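Local atomic coordinates of importin-95 (Chaetomium thermophilum, PDB entry 4XRI), a protein that serves as an importin-beta transport receptor in the nuclear import of protein cargo and probably binds a small GTPase. Residues A548-S553 and Q595-E600; A592-Q595 and E600-P603. The protein carries 2 engineered substitutions. All blocks are in the same frame, centred on the assembly; numbering follows the deposited sequence.

Contact 1: residues A548-S553 and Q595-E600; sequences AVASLS and QRLDKE
Leu-597, at the end of helix 573-597, rests its branched tip against Val-549 and Ala-550 of helix 546-567, and these three residues make the close contacts. CG1 of Val-549 lies 3.8 Å from CG of Leu-597 and 4.1 Å from its CD2, so this one methyl sits beside the fork of the leucine; the two side chains run past one another in opposite directions. The other branch reaches backbone as well as side chain: Leu-597 CD1 is 3.8 Å from Ala-550 CA and 4.3 Å from Ala-550 CB. The small alanine side chain is consistent with so close an approach to the backbone. A chi1 of -76° sets CG of Leu-597 opposite its own carbonyl carbon and turns the fork to the neighbouring helix. Without CG and its two methyls, as with an alanine here, Val-549 CG1 and the backbone of Ala-550 would probably face a gap.

No hydrogen bond spans the two segments; their polar groups are paired within one segment or with residues outside both. Ser-553 OG donates to Ala-550 O and also pairs with Gln-604. After Leu-597 the chain turns sharply: Asp-598 takes a positive phi (54°), and Glu-600 N bonds back to Leu-597 O at 3.2 Å.

Among its neighbours, the contact joins two consecutive helices of an importin-beta HEAT-type solenoid. Leu-552 packs on helices 503-516 and 524-539, Leu-597 also touches Leu-546, and Arg-596 bonds to Ala-541 O and Asn-543 just before helix 546-567.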
loop_
_atom_site.group_PDB
_atom_site.type_symbol
_atom_site.label_atom_id
_atom_site.label_comp_id
_atom_site.label_asym_id
_atom_site.label_seq_id
_atom_site.Cartn_x
_atom_site.Cartn_y
_atom_site.Cartn_z
ATOM N N ALA A 548 22.490 29.811 -6.933
ATOM C CA ALA A 548 22.275 29.452 -5.535
ATOM C C ALA A 548 22.269 27.934 -5.367
ATOM O O ALA A 548 22.863 27.403 -4.430
ATOM C CB ALA A 548 20.969 30.056 -5.021
ATOM N N VAL A 549 21.593 27.244 -6.283
ATOM C CA VAL A 549 21.572 25.781 -6.313
ATOM C C VAL A 549 22.983 25.216 -6.448
ATOM O O VAL A 549 23.341 24.233 -5.794
ATOM C CB VAL A 549 20.703 25.255 -7.478
ATOM C CG1 VAL A 549 20.826 23.742 -7.607
ATOM C CG2 VAL A 549 19.257 25.663 -7.286
ATOM N N ALA A 550 23.772 25.853 -7.310
ATOM C CA ALA A 550 25.175 25.499 -7.503
ATOM C C ALA A 550 25.950 25.605 -6.191
ATOM O O ALA A 550 26.643 24.669 -5.789
ATOM C CB ALA A 550 25.806 26.388 -8.566
ATOM N N SER A 551 25.816 26.751 -5.526
ATOM C CA SER A 551 26.440 26.978 -4.223
ATOM C C SER A 551 25.969 25.963 -3.183
ATOM O O SER A 551 26.760 25.471 -2.380
ATOM C CB SER A 551 26.149 28.398 -3.728
ATOM O OG SER A 551 26.840 29.365 -4.501
ATOM N N LEU A 552 24.675 25.659 -3.205
ATOM C CA LEU A 552 24.101 24.675 -2.295
ATOM C C LEU A 552 24.703 23.289 -2.508
ATOM O O LEU A 552 25.005 22.578 -1.548
ATOM C CB LEU A 552 22.583 24.605 -2.464
ATOM C CG LEU A 552 21.920 23.468 -1.681
ATOM C CD1 LEU A 552 22.133 23.667 -0.193
ATOM C CD2 LEU A 552 20.442 23.351 -2.002
ATOM N N SER A 553 24.875 22.916 -3.773
ATOM C CA SER A 553 25.428 21.613 -4.122
ATOM C C SER A 553 26.813 21.419 -3.510
ATOM O O SER A 553 27.179 20.309 -3.126
ATOM C CB SER A 553 25.498 21.447 -5.642
ATOM O OG SER A 553 26.570 22.195 -6.189
ATOM N N GLN A 595 19.991 17.165 -10.927
ATOM C CA GLN A 595 18.904 17.201 -11.906
ATOM C C GLN A 595 18.535 18.628 -12.293
ATOM O O GLN A 595 18.309 18.923 -13.469
ATOM C CB GLN A 595 17.660 16.483 -11.371
ATOM C CG GLN A 595 17.801 14.977 -11.259
ATOM C CD GLN A 595 16.485 14.288 -10.944
ATOM O OE1 GLN A 595 16.416 13.429 -10.063
ATOM N NE2 GLN A 595 15.433 14.659 -11.668
ATOM N N ARG A 596 18.484 19.509 -11.300
ATOM C CA ARG A 596 18.083 20.890 -11.528
ATOM C C ARG A 596 19.127 21.658 -12.338
ATOM O O ARG A 596 18.786 22.493 -13.173
ATOM C CB ARG A 596 17.832 21.605 -10.202
ATOM C CG ARG A 596 17.189 22.969 -10.369
ATOM C CD ARG A 596 15.883 22.863 -11.139
ATOM N NE ARG A 596 15.369 24.174 -11.528
ATOM C CZ ARG A 596 15.635 24.772 -12.686
ATOM N NH1 ARG A 596 16.412 24.177 -13.580
ATOM N NH2 ARG A 596 15.122 25.969 -12.950
ATOM N N LEU A 597 20.402 21.381 -12.087
ATOM C CA LEU A 597 21.476 22.097 -12.765
ATOM C C LEU A 597 21.735 21.513 -14.152
ATOM O O LEU A 597 22.176 22.227 -15.054
ATOM C CB LEU A 597 22.758 22.061 -11.930
ATOM C CG LEU A 597 22.799 22.999 -10.723
ATOM C CD1 LEU A 597 24.039 22.751 -9.876
ATOM C CD2 LEU A 597 22.743 24.457 -11.167
ATOM N N ASP A 598 21.442 20.222 -14.312
ATOM C CA ASP A 598 21.705 19.497 -15.555
ATOM C C ASP A 598 23.168 19.646 -15.967
ATOM O O ASP A 598 24.066 19.356 -15.179
ATOM C CB ASP A 598 20.779 19.978 -16.675
ATOM C CG ASP A 598 20.662 18.974 -17.808
ATOM O OD1 ASP A 598 20.844 17.767 -17.552
ATOM O OD2 ASP A 598 20.396 19.391 -18.953
ATOM N N LYS A 599 23.398 20.107 -17.195
ATOM C CA LYS A 599 24.744 20.220 -17.758
ATOM C C LYS A 599 25.689 21.070 -16.910
ATOM O O LYS A 599 26.903 20.869 -16.926
ATOM C CB LYS A 599 24.671 20.805 -19.169
ATOM C CG LYS A 599 23.969 19.918 -20.179
ATOM C CD LYS A 599 24.865 18.782 -20.629
ATOM C CE LYS A 599 24.155 17.897 -21.632
ATOM N NZ LYS A 599 23.632 18.686 -22.782
ATOM N N GLU A 600 25.123 22.018 -16.172
ATOM C CA GLU A 600 25.918 22.961 -15.393
ATOM C C GLU A 600 26.580 22.316 -14.175
ATOM O O GLU A 600 27.397 22.943 -13.501
ATOM C CB GLU A 600 25.045 24.133 -14.945
ATOM C CG GLU A 600 24.345 24.856 -16.088
ATOM C CD GLU A 600 25.313 25.346 -17.147
ATOM O OE1 GLU A 600 26.376 25.886 -16.778
ATOM O OE2 GLU A 600 25.015 25.181 -18.348
#

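Contact 2: residues A592-Q595 and E600-P603; sequences ATVQ and EIAP
Val-594 and Ile-601 meet where the chain folds back just after helix 573-597, their CA atoms 6.0 Å apart. The packed part is small and wholly apolar. Val-594 CG2 lies 4.0 Å from Ile-601 CG1, and the two side chains meet at a slant, so that the isoleucine stem rather than its end alone faces the valine methyl. Its end goes further, over the helix backbone: Ile-601 CD1 stands 4.1 Å from Val-594 CA and 4.2 Å from Val-594 CG2. Chi1 of -162° sets Ile-601 CG1 anti to the backbone N, and chi2 of 68° then brings CD1 over Val-594, back toward the helix from which the chain has emerged. Beyond the valine, the same methyl comes no nearer than 4.4 Å to the carbonyl oxygen of Thr-593, a marginal approach. The hydroxyl of Thr-593 is occupied within its own helix, bonded to Leu-590 O.

The outer side is looser. Gln-595 points its CB away from the loop and its amide oxygen bonds to Gln-591, one turn back, while Glu-600 sends its carboxylate away into an exposed position. Neither adds to the interface. The buried side is closed by two further helices: Ile-608 of helix 605-616 touches both Val-594 and Ile-601, and helix 625-640 supplies Ala-635 against the valine, with Leu-636 and Ala-639 against the isoleucine.

With no hydrogen bond or charge pair between the segments, their contact rests on van der Waals packing and burial of hydrocarbon, which are less directional than a hydrogen bond.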
loop_
_atom_site.group_PDB
_atom_site.type_symbol
_atom_site.label_atom_id
_atom_site.label_comp_id
_atom_site.label_asym_id
_atom_site.label_seq_id
_atom_site.Cartn_x
_atom_site.Cartn_y
_atom_site.Cartn_z
ATOM N N ALA A 592 18.829 16.269 -6.252
ATOM C CA ALA A 592 17.953 17.362 -6.661
ATOM C C ALA A 592 18.734 18.464 -7.371
ATOM O O ALA A 592 18.308 18.963 -8.413
ATOM C CB ALA A 592 17.216 17.928 -5.458
ATOM N N THR A 593 19.884 18.829 -6.809
ATOM C CA THR A 593 20.717 19.874 -7.392
ATOM C C THR A 593 21.308 19.428 -8.724
ATOM O O THR A 593 21.446 20.229 -9.647
ATOM C CB THR A 593 21.864 20.285 -6.449
ATOM O OG1 THR A 593 22.700 19.151 -6.185
ATOM C CG2 THR A 593 21.315 20.828 -5.135
ATOM N N VAL A 594 21.656 18.148 -8.820
ATOM C CA VAL A 594 22.210 17.607 -10.056
ATOM C C VAL A 594 21.189 17.685 -11.186
ATOM O O VAL A 594 21.482 18.209 -12.265
ATOM C CB VAL A 594 22.670 16.144 -9.889
ATOM C CG1 VAL A 594 23.045 15.553 -11.240
ATOM C CG2 VAL A 594 23.851 16.055 -8.922
ATOM N N GLN A 595 19.991 17.165 -10.927
ATOM C CA GLN A 595 18.904 17.201 -11.906
ATOM C C GLN A 595 18.535 18.628 -12.293
ATOM O O GLN A 595 18.309 18.923 -13.469
ATOM C CB GLN A 595 17.660 16.483 -11.371
ATOM C CG GLN A 595 17.801 14.977 -11.259
ATOM C CD GLN A 595 16.485 14.288 -10.944
ATOM O OE1 GLN A 595 16.416 13.429 -10.063
ATOM N NE2 GLN A 595 15.433 14.659 -11.668
ATOM N N GLU A 600 25.123 22.018 -16.172
ATOM C CA GLU A 600 25.918 22.961 -15.393
ATOM C C GLU A 600 26.580 22.316 -14.175
ATOM O O GLU A 600 27.397 22.943 -13.501
ATOM C CB GLU A 600 25.045 24.133 -14.945
ATOM C CG GLU A 600 24.345 24.856 -16.088
ATOM C CD GLU A 600 25.313 25.346 -17.147
ATOM O OE1 GLU A 600 26.376 25.886 -16.778
ATOM O OE2 GLU A 600 25.015 25.181 -18.348
ATOM N N ILE A 601 26.228 21.063 -13.897
ATOM C CA ILE A 601 26.782 20.340 -12.752
ATOM C C ILE A 601 28.201 19.855 -13.032
ATOM O O ILE A 601 28.949 19.530 -12.111
ATOM C CB ILE A 601 25.908 19.120 -12.374
ATOM C CG1 ILE A 601 26.210 18.638 -10.951
ATOM C CG2 ILE A 601 26.119 17.980 -13.356
ATOM C CD1 ILE A 601 25.796 19.601 -9.870
ATOM N N ALA A 602 28.562 19.828 -14.312
ATOM C CA ALA A 602 29.803 19.214 -14.789
ATOM C C ALA A 602 31.081 19.563 -14.003
ATOM O O ALA A 602 31.885 18.672 -13.731
ATOM C CB ALA A 602 30.002 19.555 -16.267
ATOM N N PRO A 603 31.283 20.848 -13.635
ATOM C CA PRO A 603 32.522 21.149 -12.903
ATOM C C PRO A 603 32.662 20.445 -11.551
ATOM O O PRO A 603 33.775 20.351 -11.036
ATOM C CB PRO A 603 32.445 22.667 -12.704
ATOM C CG PRO A 603 31.629 23.145 -13.835
ATOM C CD PRO A 603 30.584 22.088 -14.023
#

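Overall arrangement
The two contacts lie side by side, their centres 4 Å apart. Their segments overlap at Gln-595 and Glu-600, but the residues of helix 573-597 that touch differ: Leu-597 in contact 1, Thr-593 and Val-594 in contact 2. Contact 1 joins this helix to the preceding helix 546-567 of the solenoid; contact 2 joins it to the turn that follows, on the way to helix 605-616. Thr-593 is the bridge: its CB is 3.8 Å from Val-549 CG1, its OG1 is 3.7 Å from Ser-553 CB, and its CG2 is 4.1 Å from Leu-552 CD2. Both centres lie well off the middle of the chain, about 34 and 33 Å from its centre.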